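Long-range contacts in CDP-glucose-4,6-dehydratase (Yersinia pseudotuberculosis, PDB 1RKX), which catalyses the loss of water from CDP-D-glucose to give CDP-4-dehydro-6-deoxy-D-glucose, probably by way of a transient hydride transfer to its bound NAD: residues F6-G16 against F79-A88; T18-S26 against N195-A203. All coordinates share one frame; numbering follows the deposited sequence.

Contact 1: F6-G16 against F79-A88; sequences FWQGKRVFVTG and FQPEIVFHMA. With NAD (nicotinamide-adenine-dinucleotide), chain G.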
loop_
_atom_site.group_PDB
_atom_site.type_symbol
_atom_site.label_atom_id
_atom_site.label_comp_id
_atom_site.label_asym_id
_atom_site.label_seq_id
_atom_site.Cartn_x
_atom_site.Cartn_y
_atom_site.Cartn_z
ATOM N N PHE C 6 -10.021 -29.778 26.455
ATOM C CA PHE C 6 -8.800 -29.793 25.647
ATOM C C PHE C 6 -7.519 -29.604 26.455
ATOM O O PHE C 6 -6.530 -30.297 26.232
ATOM C CB PHE C 6 -8.867 -28.694 24.579
ATOM C CG PHE C 6 -7.576 -28.494 23.825
ATOM C CD1 PHE C 6 -7.240 -29.320 22.755
ATOM C CD2 PHE C 6 -6.685 -27.489 24.201
ATOM C CE1 PHE C 6 -6.038 -29.150 22.070
ATOM C CE2 PHE C 6 -5.477 -27.312 23.520
ATOM C CZ PHE C 6 -5.154 -28.142 22.454
ATOM N N TRP C 7 -7.541 -28.658 27.387
ATOM C CA TRP C 7 -6.368 -28.353 28.192
ATOM C C TRP C 7 -5.983 -29.385 29.238
ATOM O O TRP C 7 -4.839 -29.414 29.695
ATOM C CB TRP C 7 -6.541 -26.980 28.839
ATOM C CG TRP C 7 -6.606 -25.918 27.800
ATOM C CD1 TRP C 7 -7.732 -25.368 27.245
ATOM C CD2 TRP C 7 -5.497 -25.375 27.076
ATOM N NE1 TRP C 7 -7.388 -24.524 26.214
ATOM C CE2 TRP C 7 -6.021 -24.509 26.091
ATOM C CE3 TRP C 7 -4.106 -25.542 27.162
ATOM C CZ2 TRP C 7 -5.204 -23.808 25.194
ATOM C CZ3 TRP C 7 -3.291 -24.844 26.266
ATOM C CH2 TRP C 7 -3.846 -23.989 25.298
ATOM N N GLN C 8 -6.928 -30.241 29.604
ATOM C CA GLN C 8 -6.660 -31.266 30.603
ATOM C C GLN C 8 -5.462 -32.134 30.216
ATOM O O GLN C 8 -5.471 -32.799 29.183
ATOM C CB GLN C 8 -7.896 -32.151 30.792
ATOM C CG GLN C 8 -7.801 -33.105 31.971
ATOM C CD GLN C 8 -7.678 -32.378 33.301
ATOM O OE1 GLN C 8 -8.498 -31.520 33.630
ATOM N NE2 GLN C 8 -6.653 -32.725 34.075
ATOM N N GLY C 9 -4.426 -32.111 31.050
ATOM C CA GLY C 9 -3.247 -32.920 30.788
ATOM C C GLY C 9 -2.254 -32.421 29.748
ATOM O O GLY C 9 -1.235 -33.074 29.521
ATOM N N LYS C 10 -2.533 -31.291 29.102
ATOM C CA LYS C 10 -1.609 -30.760 28.099
ATOM C C LYS C 10 -0.359 -30.210 28.770
ATOM O O LYS C 10 -0.441 -29.557 29.812
ATOM C CB LYS C 10 -2.270 -29.643 27.283
ATOM C CG LYS C 10 -3.368 -30.100 26.331
ATOM C CD LYS C 10 -2.810 -30.968 25.216
ATOM C CE LYS C 10 -3.874 -31.320 24.190
ATOM N NZ LYS C 10 -5.015 -32.080 24.797
ATOM N N ARG C 11 0.799 -30.480 28.178
ATOM C CA ARG C 11 2.054 -29.989 28.728
ATOM C C ARG C 11 2.305 -28.618 28.102
ATOM O O ARG C 11 2.619 -28.514 26.918
ATOM C CB ARG C 11 3.196 -30.957 28.399
ATOM C CG ARG C 11 2.968 -32.371 28.923
ATOM C CD ARG C 11 4.139 -33.287 28.605
ATOM N NE ARG C 11 5.310 -33.004 29.432
ATOM C CZ ARG C 11 5.388 -33.250 30.737
ATOM N NH1 ARG C 11 4.358 -33.787 31.381
ATOM N NH2 ARG C 11 6.501 -32.965 31.404
ATOM N N VAL C 12 2.160 -27.574 28.911
ATOM C CA VAL C 12 2.321 -26.200 28.441
ATOM C C VAL C 12 3.506 -25.493 29.093
ATOM O O VAL C 12 3.637 -25.466 30.322
ATOM C CB VAL C 12 1.027 -25.388 28.714
ATOM C CG1 VAL C 12 1.102 -24.021 28.037
ATOM C CG2 VAL C 12 -0.183 -26.165 28.218
ATOM N N PHE C 13 4.361 -24.916 28.253
ATOM C CA PHE C 13 5.550 -24.202 28.702
ATOM C C PHE C 13 5.270 -22.711 28.526
ATOM O O PHE C 13 4.920 -22.271 27.435
ATOM C CB PHE C 13 6.749 -24.617 27.845
ATOM C CG PHE C 13 8.073 -24.099 28.348
ATOM C CD1 PHE C 13 8.754 -24.762 29.363
ATOM C CD2 PHE C 13 8.651 -22.965 27.784
ATOM C CE1 PHE C 13 10.000 -24.305 29.813
ATOM C CE2 PHE C 13 9.894 -22.496 28.223
ATOM C CZ PHE C 13 10.569 -23.167 29.239
ATOM N N VAL C 14 5.430 -21.940 29.595
ATOM C CA VAL C 14 5.161 -20.510 29.544
ATOM C C VAL C 14 6.337 -19.643 29.994
ATOM O O VAL C 14 6.724 -19.687 31.159
ATOM C CB VAL C 14 3.954 -20.145 30.447
ATOM C CG1 VAL C 14 3.683 -18.639 30.375
ATOM C CG2 VAL C 14 2.721 -20.944 30.034
ATOM N N THR C 15 6.911 -18.856 29.085
ATOM C CA THR C 15 7.992 -17.970 29.501
ATOM C C THR C 15 7.287 -16.725 30.013
ATOM O O THR C 15 6.223 -16.358 29.499
ATOM C CB THR C 15 8.945 -17.572 28.337
ATOM O OG1 THR C 15 8.234 -16.792 27.362
ATOM C CG2 THR C 15 9.533 -18.810 27.680
ATOM N N GLY C 16 7.860 -16.083 31.025
ATOM C CA GLY C 16 7.249 -14.887 31.571
ATOM C C GLY C 16 6.083 -15.169 32.505
ATOM O O GLY C 16 5.215 -14.314 32.695
ATOM N N PHE C 79 11.263 -30.629 29.828
ATOM C CA PHE C 79 9.810 -30.628 29.938
ATOM C C PHE C 79 9.023 -31.273 28.790
ATOM O O PHE C 79 7.944 -31.822 29.021
ATOM C CB PHE C 79 9.328 -29.188 30.145
ATOM C CG PHE C 79 7.859 -29.074 30.441
ATOM C CD1 PHE C 79 7.322 -29.648 31.588
ATOM C CD2 PHE C 79 7.012 -28.390 29.573
ATOM C CE1 PHE C 79 5.960 -29.542 31.870
ATOM C CE2 PHE C 79 5.646 -28.279 29.846
ATOM C CZ PHE C 79 5.120 -28.856 30.998
ATOM N N GLN C 80 9.544 -31.205 27.568
ATOM C CA GLN C 80 8.861 -31.780 26.405
ATOM C C GLN C 80 7.444 -31.213 26.247
ATOM O O GLN C 80 6.462 -31.955 26.228
ATOM C CB GLN C 80 8.780 -33.305 26.536
ATOM C CG GLN C 80 10.132 -34.005 26.619
ATOM C CD GLN C 80 10.875 -34.008 25.301
ATOM O OE1 GLN C 80 10.382 -34.527 24.301
ATOM N NE2 GLN C 80 12.073 -33.428 25.292
ATOM N N PRO C 81 7.319 -29.885 26.123
ATOM C CA PRO C 81 5.992 -29.277 25.971
ATOM C C PRO C 81 5.362 -29.535 24.604
ATOM O O PRO C 81 6.065 -29.750 23.619
ATOM C CB PRO C 81 6.278 -27.794 26.188
ATOM C CG PRO C 81 7.614 -27.644 25.519
ATOM C CD PRO C 81 8.374 -28.857 26.060
ATOM N N GLU C 82 4.032 -29.510 24.556
ATOM C CA GLU C 82 3.301 -29.700 23.306
ATOM C C GLU C 82 2.824 -28.318 22.876
ATOM O O GLU C 82 2.535 -28.078 21.706
ATOM C CB GLU C 82 2.060 -30.562 23.513
ATOM C CG GLU C 82 2.262 -31.865 24.235
ATOM C CD GLU C 82 0.926 -32.489 24.590
ATOM O OE1 GLU C 82 0.190 -32.869 23.652
ATOM O OE2 GLU C 82 0.612 -32.573 25.801
ATOM N N ILE C 83 2.723 -27.424 23.851
ATOM C CA ILE C 83 2.269 -26.063 23.604
ATOM C C ILE C 83 3.171 -25.073 24.329
ATOM O O ILE C 83 3.518 -25.268 25.499
ATOM C CB ILE C 83 0.817 -25.869 24.094
ATOM C CG1 ILE C 83 -0.110 -26.866 23.391
ATOM C CG2 ILE C 83 0.354 -24.440 23.803
ATOM C CD1 ILE C 83 -1.539 -26.858 23.916
ATOM N N VAL C 84 3.538 -24.002 23.633
ATOM C CA VAL C 84 4.400 -22.986 24.208
ATOM C C VAL C 84 3.830 -21.579 24.045
ATOM O O VAL C 84 3.379 -21.206 22.965
ATOM C CB VAL C 84 5.796 -22.992 23.548
ATOM C CG1 VAL C 84 6.639 -21.853 24.124
ATOM C CG2 VAL C 84 6.480 -24.337 23.769
ATOM N N PHE C 85 3.849 -20.813 25.130
ATOM C CA PHE C 85 3.409 -19.421 25.115
ATOM C C PHE C 85 4.634 -18.607 25.512
ATOM O O PHE C 85 5.131 -18.732 26.639
ATOM C CB PHE C 85 2.296 -19.165 26.135
ATOM C CG PHE C 85 0.965 -19.744 25.749
ATOM C CD1 PHE C 85 0.575 -20.997 26.215
ATOM C CD2 PHE C 85 0.087 -19.026 24.936
ATOM C CE1 PHE C 85 -0.678 -21.528 25.881
ATOM C CE2 PHE C 85 -1.168 -19.544 24.593
ATOM C CZ PHE C 85 -1.551 -20.800 25.068
ATOM N N HIS C 86 5.135 -17.788 24.592
ATOM C CA HIS C 86 6.305 -16.969 24.876
ATOM C C HIS C 86 5.875 -15.561 25.261
ATOM O O HIS C 86 5.511 -14.758 24.400
ATOM C CB HIS C 86 7.231 -16.939 23.652
ATOM C CG HIS C 86 8.439 -16.063 23.816
ATOM N ND1 HIS C 86 9.246 -16.104 24.933
ATOM C CD2 HIS C 86 8.980 -15.130 22.996
ATOM C CE1 HIS C 86 10.230 -15.233 24.796
ATOM N NE2 HIS C 86 10.092 -14.629 23.628
ATOM N N MET C 87 5.908 -15.267 26.559
ATOM C CA MET C 87 5.522 -13.951 27.039
ATOM C C MET C 87 6.640 -13.175 27.716
ATOM O O MET C 87 6.459 -12.009 28.061
ATOM C CB MET C 87 4.325 -14.059 27.986
ATOM C CG MET C 87 3.035 -14.403 27.266
ATOM S SD MET C 87 1.562 -13.964 28.198
ATOM C CE MET C 87 1.404 -15.385 29.207
ATOM N N ALA C 88 7.790 -13.811 27.908
ATOM C CA ALA C 88 8.914 -13.141 28.549
ATOM C C ALA C 88 9.493 -12.075 27.620
ATOM O O ALA C 88 9.734 -12.325 26.436
ATOM C CB ALA C 88 9.997 -14.153 28.922
HETATM P PA NAD G . 5.529 -8.076 33.111
HETATM O O1A NAD G . 6.712 -7.211 33.311
HETATM O O2A NAD G . 4.567 -8.180 34.240
HETATM O O5B NAD G . 5.980 -9.567 32.711
HETATM C C5B NAD G . 7.204 -9.749 31.961
HETATM C C4B NAD G . 7.770 -11.155 32.172
HETATM O O4B NAD G . 8.977 -11.128 31.376
HETATM C C3B NAD G . 8.217 -11.407 33.604
HETATM O O3B NAD G . 7.673 -12.683 33.998
HETATM C C2B NAD G . 9.730 -11.374 33.491
HETATM O O2B NAD G . 10.404 -12.150 34.522
HETATM C C1B NAD G . 9.941 -11.863 32.081
HETATM N N9A NAD G . 11.258 -11.527 31.565
HETATM C C8A NAD G . 11.734 -10.293 31.209
HETATM N N7A NAD G . 12.994 -10.312 30.782
HETATM C C5A NAD G . 13.353 -11.644 30.869
HETATM C C6A NAD G . 14.560 -12.311 30.567
HETATM N N6A NAD G . 15.663 -11.757 30.107
HETATM N N1A NAD G . 14.601 -13.666 30.767
HETATM C C2A NAD G . 13.468 -14.275 31.248
HETATM N N3A NAD G . 12.299 -13.761 31.563
HETATM C C4A NAD G . 12.298 -12.416 31.349
HETATM O O3 NAD G . 4.797 -7.606 31.815
HETATM P PN NAD G . 3.424 -8.140 31.102
HETATM O O1N NAD G . 2.514 -6.993 31.165
HETATM O O2N NAD G . 2.938 -9.323 31.856
HETATM O O5D NAD G . 3.883 -8.398 29.610
HETATM C C5D NAD G . 3.791 -9.741 29.123
HETATM C C4D NAD G . 4.189 -9.790 27.661
HETATM O O4D NAD G . 3.155 -9.017 26.966
HETATM C C3D NAD G . 5.504 -9.140 27.231
HETATM O O3D NAD G . 5.991 -9.839 26.068
HETATM C C2D NAD G . 5.062 -7.726 26.878
HETATM O O2D NAD G . 6.022 -7.100 26.011
HETATM C C1D NAD G . 3.750 -8.000 26.193
HETATM N N1N NAD G . 2.896 -6.819 26.144
HETATM C C2N NAD G . 2.190 -6.345 27.264
HETATM C C3N NAD G . 1.255 -5.182 27.152
HETATM C C7N NAD G . 0.511 -4.783 28.360
HETATM O O7N NAD G . -0.276 -3.832 28.241
HETATM N N7N NAD G . 0.647 -5.396 29.555
HETATM C C4N NAD G . 1.195 -4.424 25.844
HETATM C C5N NAD G . 2.028 -5.045 24.769
HETATM C C6N NAD G . 2.781 -6.116 24.905
HETATM O O HOH W 1 -0.816 -34.670 27.130
#
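Arg11 reaches from the start of strand 11-15 over the loop that leads into strand 83-86. Its CB lies against CZ and CE2 of the Phe79 ring, CG passes Glu82 OE2, which accepts from Arg11 N while OE1 bonds to Tyr250, and CD comes to 3.6 Å from Gln80 O. A bend at chi3 (73°) then turns the guanidinium side-on to Phe79 O, which lies in the guanidinium plane and accepts from NE at 2.9 Å and NH2 at 3.0 Å. The same group lies over one face of the Phe79 ring, an off-centre cation-pi contact with the planes 36° apart. A long aliphatic stem with a flat charged end suits a residue that must both cover a ring and hold a carbonyl.

Beyond it the parallel strands pair regularly, Phe13 N giving to Ile83 O and Phe85 N to Phe13 O. At the C-terminal end Thr15 OG1 shares a hydrogen bond of 2.7 Å with His86 ND1 and accepts from Ala88 N at 3.1 Å, so one small hydroxyl helps hold the loop after strand 83-86, where Met87 O accepts a hydrogen bond from NAD O3D at 3.0 Å.

The two strands are the centre of the Rossmann sheet, with strand 35-40 beside 11-15 and 126-130 beside 83-86. Leu25 and Leu29 of helix 20-31 and Ala246 of helix 236-251 pack on the face carrying Val12 and Phe85.

Contact 2: T18-S26 against N195-A203; sequences TGFKGGWLS and NVIGGGDWA. With NAD (nicotinamide-adenine-dinucleotide), chain G.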
loop_
_atom_site.group_PDB
_atom_site.type_symbol
_atom_site.label_atom_id
_atom_site.label_comp_id
_atom_site.label_asym_id
_atom_site.label_seq_id
_atom_site.Cartn_x
_atom_site.Cartn_y
_atom_site.Cartn_z
ATOM N N THR C 18 6.115 -15.281 35.630
ATOM C CA THR C 18 6.196 -14.515 36.873
ATOM C C THR C 18 5.688 -13.084 36.708
ATOM O O THR C 18 5.712 -12.297 37.652
ATOM C CB THR C 18 7.647 -14.452 37.412
ATOM O OG1 THR C 18 8.482 -13.775 36.467
ATOM C CG2 THR C 18 8.190 -15.867 37.667
ATOM N N GLY C 19 5.231 -12.759 35.503
ATOM C CA GLY C 19 4.729 -11.423 35.235
ATOM C C GLY C 19 3.216 -11.312 35.320
ATOM O O GLY C 19 2.525 -12.265 35.693
ATOM N N PHE C 20 2.705 -10.140 34.958
ATOM C CA PHE C 20 1.273 -9.857 34.999
ATOM C C PHE C 20 0.446 -10.756 34.085
ATOM O O PHE C 20 -0.390 -11.532 34.560
ATOM C CB PHE C 20 1.041 -8.379 34.655
ATOM C CG PHE C 20 -0.411 -7.986 34.558
ATOM C CD1 PHE C 20 -1.283 -8.200 35.624
ATOM C CD2 PHE C 20 -0.891 -7.352 33.414
ATOM C CE1 PHE C 20 -2.618 -7.784 35.557
ATOM C CE2 PHE C 20 -2.221 -6.929 33.330
ATOM C CZ PHE C 20 -3.088 -7.145 34.406
ATOM N N LYS C 21 0.664 -10.659 32.776
ATOM C CA LYS C 21 -0.093 -11.480 31.837
ATOM C C LYS C 21 0.235 -12.956 31.996
ATOM O O LYS C 21 -0.652 -13.809 31.921
ATOM C CB LYS C 21 0.187 -11.052 30.393
ATOM C CG LYS C 21 -0.303 -9.644 30.056
ATOM C CD LYS C 21 0.037 -9.254 28.627
ATOM C CE LYS C 21 -0.648 -10.164 27.615
ATOM N NZ LYS C 21 -0.316 -9.795 26.206
ATOM N N GLY C 22 1.511 -13.251 32.213
ATOM C CA GLY C 22 1.945 -14.625 32.374
ATOM C C GLY C 22 1.330 -15.307 33.580
ATOM O O GLY C 22 1.018 -16.496 33.526
ATOM N N GLY C 23 1.176 -14.555 34.666
ATOM C CA GLY C 23 0.583 -15.103 35.873
ATOM C C GLY C 23 -0.878 -15.443 35.647
ATOM O O GLY C 23 -1.332 -16.535 35.996
ATOM N N TRP C 24 -1.632 -14.519 35.062
ATOM C CA TRP C 24 -3.042 -14.807 34.806
ATOM C C TRP C 24 -3.179 -15.999 33.861
ATOM O O TRP C 24 -4.032 -16.860 34.067
ATOM C CB TRP C 24 -3.764 -13.585 34.221
ATOM C CG TRP C 24 -4.182 -12.579 35.262
ATOM C CD1 TRP C 24 -3.569 -11.405 35.566
ATOM C CD2 TRP C 24 -5.309 -12.683 36.144
ATOM N NE1 TRP C 24 -4.243 -10.761 36.585
ATOM C CE2 TRP C 24 -5.315 -11.528 36.956
ATOM C CE3 TRP C 24 -6.314 -13.645 36.324
ATOM C CZ2 TRP C 24 -6.291 -11.303 37.939
ATOM C CZ3 TRP C 24 -7.288 -13.424 37.303
ATOM C CH2 TRP C 24 -7.265 -12.259 38.096
ATOM N N LEU C 25 -2.337 -16.059 32.831
ATOM C CA LEU C 25 -2.404 -17.176 31.889
ATOM C C LEU C 25 -2.061 -18.501 32.576
ATOM O O LEU C 25 -2.740 -19.513 32.359
ATOM C CB LEU C 25 -1.455 -16.968 30.705
ATOM C CG LEU C 25 -1.515 -18.096 29.661
ATOM C CD1 LEU C 25 -2.912 -18.163 29.051
ATOM C CD2 LEU C 25 -0.478 -17.866 28.567
ATOM N N SER C 26 -1.010 -18.496 33.389
ATOM C CA SER C 26 -0.597 -19.704 34.100
ATOM C C SER C 26 -1.705 -20.188 35.031
ATOM O O SER C 26 -1.998 -21.384 35.082
ATOM C CB SER C 26 0.686 -19.444 34.887
ATOM O OG SER C 26 1.763 -19.198 33.995
ATOM N N ASN C 195 -2.431 -2.380 25.967
ATOM C CA ASN C 195 -3.318 -1.702 26.914
ATOM C C ASN C 195 -4.067 -2.684 27.812
ATOM O O ASN C 195 -5.275 -2.559 28.020
ATOM C CB ASN C 195 -4.331 -0.861 26.143
ATOM C CG ASN C 195 -3.706 -0.146 24.962
ATOM O OD1 ASN C 195 -2.877 0.750 25.126
ATOM N ND2 ASN C 195 -4.093 -0.553 23.759
ATOM N N VAL C 196 -3.344 -3.657 28.345
ATOM C CA VAL C 196 -3.949 -4.663 29.198
ATOM C C VAL C 196 -4.025 -4.194 30.644
ATOM O O VAL C 196 -3.041 -3.699 31.202
ATOM C CB VAL C 196 -3.146 -5.975 29.125
ATOM C CG1 VAL C 196 -3.781 -7.018 29.998
ATOM C CG2 VAL C 196 -3.081 -6.456 27.684
ATOM N N ILE C 197 -5.204 -4.333 31.245
ATOM C CA ILE C 197 -5.400 -3.934 32.630
ATOM C C ILE C 197 -6.094 -5.044 33.415
ATOM O O ILE C 197 -6.756 -5.912 32.844
ATOM C CB ILE C 197 -6.234 -2.633 32.737
ATOM C CG1 ILE C 197 -7.553 -2.790 31.973
ATOM C CG2 ILE C 197 -5.415 -1.448 32.213
ATOM C CD1 ILE C 197 -8.496 -1.601 32.110
ATOM N N GLY C 198 -5.927 -5.017 34.730
ATOM C CA GLY C 198 -6.539 -6.028 35.564
ATOM C C GLY C 198 -5.989 -6.013 36.976
ATOM O O GLY C 198 -5.032 -5.303 37.281
ATOM N N GLY C 199 -6.604 -6.791 37.855
ATOM C CA GLY C 199 -6.106 -6.842 39.212
ATOM C C GLY C 199 -4.755 -7.534 39.176
ATOM O O GLY C 199 -4.536 -8.431 38.356
ATOM N N GLY C 200 -3.836 -7.112 40.036
ATOM C CA GLY C 200 -2.538 -7.760 40.071
ATOM C C GLY C 200 -1.404 -7.181 39.242
ATOM O O GLY C 200 -0.338 -7.792 39.165
ATOM N N ASP C 201 -1.607 -6.036 38.600
ATOM C CA ASP C 201 -0.513 -5.446 37.840
ATOM C C ASP C 201 0.054 -4.311 38.666
ATOM O O ASP C 201 -0.605 -3.299 38.887
ATOM C CB ASP C 201 -0.978 -4.925 36.481
ATOM C CG ASP C 201 0.168 -4.332 35.671
ATOM O OD1 ASP C 201 1.337 -4.702 35.928
ATOM O OD2 ASP C 201 -0.101 -3.513 34.773
ATOM N N TRP C 202 1.278 -4.492 39.140
ATOM C CA TRP C 202 1.915 -3.483 39.961
ATOM C C TRP C 202 3.023 -2.733 39.242
ATOM O O TRP C 202 3.921 -2.168 39.868
ATOM C CB TRP C 202 2.429 -4.130 41.249
ATOM C CG TRP C 202 1.358 -4.215 42.312
ATOM C CD1 TRP C 202 0.891 -3.187 43.087
ATOM C CD2 TRP C 202 0.603 -5.377 42.687
ATOM N NE1 TRP C 202 -0.107 -3.638 43.923
ATOM C CE2 TRP C 202 -0.303 -4.977 43.698
ATOM C CE3 TRP C 202 0.603 -6.714 42.272
ATOM C CZ2 TRP C 202 -1.199 -5.871 44.298
ATOM C CZ3 TRP C 202 -0.290 -7.604 42.871
ATOM C CH2 TRP C 202 -1.178 -7.176 43.872
ATOM N N ALA C 203 2.953 -2.724 37.916
ATOM C CA ALA C 203 3.940 -2.004 37.125
ATOM C C ALA C 203 3.846 -0.540 37.536
ATOM O O ALA C 203 2.777 -0.060 37.923
ATOM C CB ALA C 203 3.633 -2.152 35.645
HETATM P PA NAD G . 5.529 -8.076 33.111
HETATM O O1A NAD G . 6.712 -7.211 33.311
HETATM O O2A NAD G . 4.567 -8.180 34.240
HETATM O O5B NAD G . 5.980 -9.567 32.711
HETATM C C5B NAD G . 7.204 -9.749 31.961
HETATM C C4B NAD G . 7.770 -11.155 32.172
HETATM O O4B NAD G . 8.977 -11.128 31.376
HETATM C C3B NAD G . 8.217 -11.407 33.604
HETATM O O3B NAD G . 7.673 -12.683 33.998
HETATM C C2B NAD G . 9.730 -11.374 33.491
HETATM O O2B NAD G . 10.404 -12.150 34.522
HETATM C C1B NAD G . 9.941 -11.863 32.081
HETATM N N9A NAD G . 11.258 -11.527 31.565
HETATM C C8A NAD G . 11.734 -10.293 31.209
HETATM N N7A NAD G . 12.994 -10.312 30.782
HETATM C C5A NAD G . 13.353 -11.644 30.869
HETATM C C6A NAD G . 14.560 -12.311 30.567
HETATM N N6A NAD G . 15.663 -11.757 30.107
HETATM N N1A NAD G . 14.601 -13.666 30.767
HETATM C C2A NAD G . 13.468 -14.275 31.248
HETATM N N3A NAD G . 12.299 -13.761 31.563
HETATM C C4A NAD G . 12.298 -12.416 31.349
HETATM O O3 NAD G . 4.797 -7.606 31.815
HETATM P PN NAD G . 3.424 -8.140 31.102
HETATM O O1N NAD G . 2.514 -6.993 31.165
HETATM O O2N NAD G . 2.938 -9.323 31.856
HETATM O O5D NAD G . 3.883 -8.398 29.610
HETATM C C5D NAD G . 3.791 -9.741 29.123
HETATM C C4D NAD G . 4.189 -9.790 27.661
HETATM O O4D NAD G . 3.155 -9.017 26.966
HETATM C C3D NAD G . 5.504 -9.140 27.231
HETATM O O3D NAD G . 5.991 -9.839 26.068
HETATM C C2D NAD G . 5.062 -7.726 26.878
HETATM O O2D NAD G . 6.022 -7.100 26.011
HETATM C C1D NAD G . 3.750 -8.000 26.193
HETATM N N1N NAD G . 2.896 -6.819 26.144
HETATM C C2N NAD G . 2.190 -6.345 27.264
HETATM C C3N NAD G . 1.255 -5.182 27.152
HETATM C C7N NAD G . 0.511 -4.783 28.360
HETATM O O7N NAD G . -0.276 -3.832 28.241
HETATM N N7N NAD G . 0.647 -5.396 29.555
HETATM C C4N NAD G . 1.195 -4.424 25.844
HETATM C C5N NAD G . 2.028 -5.045 24.769
HETATM C C6N NAD G . 2.781 -6.116 24.905
#
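Phe20, the first residue of helix 20-31, meets the 195-203 segment with one face and part of the edge of its ring. Asp201 CB sits over the centre of that face, 3.4 Å from the ring centroid in a CH-pi contact, and its carboxylate lies stacked at 20° to the ring. Gly199 O comes up at the ring edge near its plane, and CE2 touches Val196 CG1 at 3.7 Å. With CG anti to the backbone N (chi1 175°), the ring is carried out from the helix into this bend of the chain. A flat apolar ring suits a place where the Gly198-Gly199 backbone lies along part of its edge.

One turn further along, Trp24 gives its NE1 hydrogen to Gly199 O at 2.9 Å, with the oxygen in the indole plane; tryptophan supplies both a broad apolar surface and one directed donor. NAD belongs to this first shell and spans both segments: Phe20 N binds O2A and Lys21 N binds O2N, each at 2.8 Å, as expected of the glycine-rich start of a Rossmann helix, and Val196 N holds the carboxamide O7N at 3.1 Å.

The outer shell holds these groups in place. Asp201 OD1 accepts from Ala203 N in an Asx turn, while OD2 forms a salt bridge with Arg206. The type II turn from Gly198 to Asp201 presents the Gly199 carbonyl.

Leu236 and Leu239 of helix 236-251 pack on Trp24, Leu49 of helix 49-52 touches the same indole, and strand 196-197 pairs with strand 229-234.

Overall arrangement
From the N terminus, the chain enters strand 11-15, passes through the glycine-rich turn and runs directly into helix 20-31, so the first halves of both contacts are consecutive. Contact 1 closes a loop of 62 residues when strand 83-86 returns beside strand 11-15; contact 2 closes one of 168 residues, reached only after the sheet strands up to 187-192. Their segments alternate along the chain, so the two loops cross. Contact 1 joins the middle of the Rossmann sheet, while contact 2 ties helix 20-31 to the small sheet containing strand 196-197. Met87 of contact 1 packs against Leu25 and Gly22 of contact 2, and both contacts touch NAD.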